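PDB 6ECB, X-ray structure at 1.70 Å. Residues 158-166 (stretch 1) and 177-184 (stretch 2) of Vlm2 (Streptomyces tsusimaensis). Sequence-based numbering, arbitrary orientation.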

# COMPACT_ATOMS: atom_id res chain seq x y z
N THR A 158 2.57 20.50 10.45
CA THR A 158 2.84 19.48 9.45
C THR A 158 2.33 18.12 9.92
O THR A 158 1.77 17.34 9.13
CB THR A 158 4.34 19.41 9.15
N LYS A 159 2.50 17.81 11.21
CA LYS A 159 2.04 16.54 11.75
C LYS A 159 0.54 16.35 11.52
O LYS A 159 0.09 15.29 11.09
CB LYS A 159 2.38 16.46 13.24
N VAL A 160 -0.24 17.39 11.81
CA VAL A 160 -1.70 17.29 11.68
C VAL A 160 -2.11 17.16 10.22
O VAL A 160 -3.03 16.41 9.88
CB VAL A 160 -2.37 18.50 12.35
CG1 VAL A 160 -3.89 18.34 12.36
CG2 VAL A 160 -1.84 18.72 13.76
N PHE A 161 -1.45 17.90 9.33
CA PHE A 161 -1.79 17.81 7.92
C PHE A 161 -1.55 16.39 7.40
O PHE A 161 -2.37 15.86 6.63
CB PHE A 161 -0.98 18.83 7.12
CG PHE A 161 -1.15 18.72 5.63
CD1 PHE A 161 -2.10 19.50 4.97
CD2 PHE A 161 -0.37 17.85 4.88
CE1 PHE A 161 -2.26 19.41 3.60
CE2 PHE A 161 -0.53 17.75 3.51
CZ PHE A 161 -1.48 18.53 2.87
N ILE A 162 -0.44 15.77 7.80
CA ILE A 162 -0.14 14.41 7.38
C ILE A 162 -1.21 13.46 7.91
O ILE A 162 -1.67 12.57 7.19
CB ILE A 162 1.26 13.98 7.88
CG1 ILE A 162 2.36 14.86 7.30
CG2 ILE A 162 1.49 12.50 7.57
CD1 ILE A 162 2.41 14.87 5.84
N LEU A 163 -1.56 13.61 9.18
CA LEU A 163 -2.61 12.78 9.76
C LEU A 163 -3.90 12.93 8.97
O LEU A 163 -4.51 11.94 8.56
CB LEU A 163 -2.81 13.18 11.22
CG LEU A 163 -3.95 12.52 12.00
CD1 LEU A 163 -3.70 12.63 13.50
CD2 LEU A 163 -5.32 13.15 11.64
N ALA A 164 -4.30 14.18 8.72
CA ALA A 164 -5.57 14.44 8.04
C ALA A 164 -5.57 13.86 6.63
O ALA A 164 -6.52 13.18 6.22
CB ALA A 164 -5.83 15.94 7.99
N MET A 165 -4.50 14.11 5.87
CA MET A 165 -4.50 13.71 4.47
C MET A 165 -4.26 12.22 4.28
O MET A 165 -4.72 11.65 3.29
CB MET A 165 -3.45 14.51 3.69
CG MET A 165 -3.67 16.03 3.67
SD MET A 165 -5.36 16.59 3.28
CE MET A 165 -5.67 15.72 1.76
N GLY A 166 -3.53 11.57 5.19
CA GLY A 166 -3.22 10.16 5.02
C GLY A 166 -4.28 9.27 5.64
O GLY A 166 -5.28 8.94 4.99
N ALA A 177 -11.50 19.48 8.41
CA ALA A 177 -11.82 19.66 9.83
C ALA A 177 -10.68 19.15 10.72
O ALA A 177 -10.37 19.77 11.74
CB ALA A 177 -13.12 18.94 10.17
N LEU A 178 -10.06 18.03 10.34
CA LEU A 178 -8.94 17.52 11.13
C LEU A 178 -7.79 18.52 11.18
O LEU A 178 -7.20 18.75 12.24
CB LEU A 178 -8.46 16.19 10.55
CG LEU A 178 -9.40 14.99 10.73
CD1 LEU A 178 -8.95 13.79 9.89
CD2 LEU A 178 -9.51 14.62 12.21
N LYS A 179 -7.47 19.15 10.04
CA LYS A 179 -6.37 20.12 10.00
C LYS A 179 -6.59 21.26 11.00
O LYS A 179 -5.63 21.74 11.62
CB LYS A 179 -6.22 20.69 8.60
CG LYS A 179 -5.80 19.70 7.55
CD LYS A 179 -6.17 20.25 6.19
CE LYS A 179 -5.71 19.36 5.07
NZ LYS A 179 -6.46 19.64 3.81
N ASP A 180 -7.83 21.71 11.15
CA ASP A 180 -8.10 22.84 12.02
C ASP A 180 -8.08 22.45 13.50
O ASP A 180 -8.65 23.16 14.33
CB ASP A 180 -9.46 23.47 11.67
N LEU A 181 -7.42 21.34 13.85
CA LEU A 181 -7.50 20.80 15.20
C LEU A 181 -6.14 20.57 15.81
O LEU A 181 -5.16 20.31 15.10
CB LEU A 181 -8.26 19.47 15.21
CG LEU A 181 -9.78 19.50 15.19
CD1 LEU A 181 -10.31 18.08 15.03
CD2 LEU A 181 -10.30 20.14 16.45
N PRO A 182 -6.05 20.61 17.14
CA PRO A 182 -4.85 20.10 17.82
C PRO A 182 -4.64 18.62 17.53
O PRO A 182 -5.60 17.84 17.48
CB PRO A 182 -5.16 20.34 19.30
CG PRO A 182 -6.16 21.43 19.32
CD PRO A 182 -6.98 21.27 18.08
N TYR A 183 -3.37 18.24 17.38
CA TYR A 183 -2.99 16.87 17.00
C TYR A 183 -3.73 15.84 17.84
O TYR A 183 -4.30 14.88 17.30
CB TYR A 183 -1.49 16.70 17.18
CG TYR A 183 -0.85 15.53 16.47
CD1 TYR A 183 -0.91 15.42 15.08
CD2 TYR A 183 -0.13 14.58 17.18
CE1 TYR A 183 -0.30 14.38 14.44
CE2 TYR A 183 0.49 13.53 16.53
CZ TYR A 183 0.40 13.43 15.16
OH TYR A 183 1.01 12.40 14.49
N GLU A 184 -3.70 15.99 19.17
CA GLU A 184 -4.33 15.00 20.03
C GLU A 184 -5.84 14.94 19.80
O GLU A 184 -6.43 13.86 19.86
CB GLU A 184 -4.03 15.31 21.50
O HOH W 1 1.07 12.83 11.80

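Val 160 lies at the centre of the contact. It is buried, and its CA-to-CB bond points toward the other stretch. Chi1 is in the t rotamer. Both methyls lie against stretch 2. CG1 of Val 160 is 3.3 Å from Leu 178 O and 3.6 Å from Leu 181 O, where the helix of stretch 2 ends. CG2 of Val 160 is 3.7 Å from Tyr 183 CD1, at the ring edge.

One turn along the helix, Ala 164 continues the same face. Its CB is 3.7 Å from Leu 178 CB and 3.8 Å from Lys 179 CG. The CA atoms of Ala 164 and Leu 178 are 5.5 Å apart, as are those of Val 160 and Tyr 183 and of Phe 161 and Lys 179. Leu 163 adds a second apolar side chain beside it. Its CD2 is 4.1 Å from Leu 178 CD1, and its CD1 is 3.9 Å from Tyr 183 CE1. Leu 163 thus touches both the end of one helix and the start of the next. Between these two helical segments the chain turns through Asp 180, Leu 181 and Pro 182. Asp 180 is the first residue to leave helical geometry, and Pro 182 holds the N-cap position of the helix that begins at Tyr 183.

Lys 179 covers a flank of the contact. Its CA-to-CB bond points sideways, but the long side chain, with chi2 to chi4 all t, brings its end nearer to stretch 1. CE lies 3.6 Å from Phe 161 CD1, oblique to the ring. NZ contacts Met 165, 3.3 Å from SD. The aliphatic part of the lysine therefore packs against stretch 1, while its amino group hydrogen-bonds elsewhere in the structure.

Tyr 183 has the largest area covered by the other stretch, 99 Å². Its CB also leaves sideways, and its ring then swings nearer to stretch 1. Lys 159 O sits at the ring edge, 3.5 Å from Tyr 183 CE1. The CB of Lys 159 is 3.6 Å from the same CE1; the rest of that lysine side chain is not modelled.

No direct hydrogen bond joins the two stretches among the modelled atoms. A water makes the polar link instead. It donates to Lys 159 O at 2.7 Å and hydrogen-bonds Tyr 183 OH, also at 2.7 Å from the water oxygen. Lys 159 O also accepts the helical bond from Leu 163 N at 3.0 Å, so this carbonyl serves both the helix and the bridge.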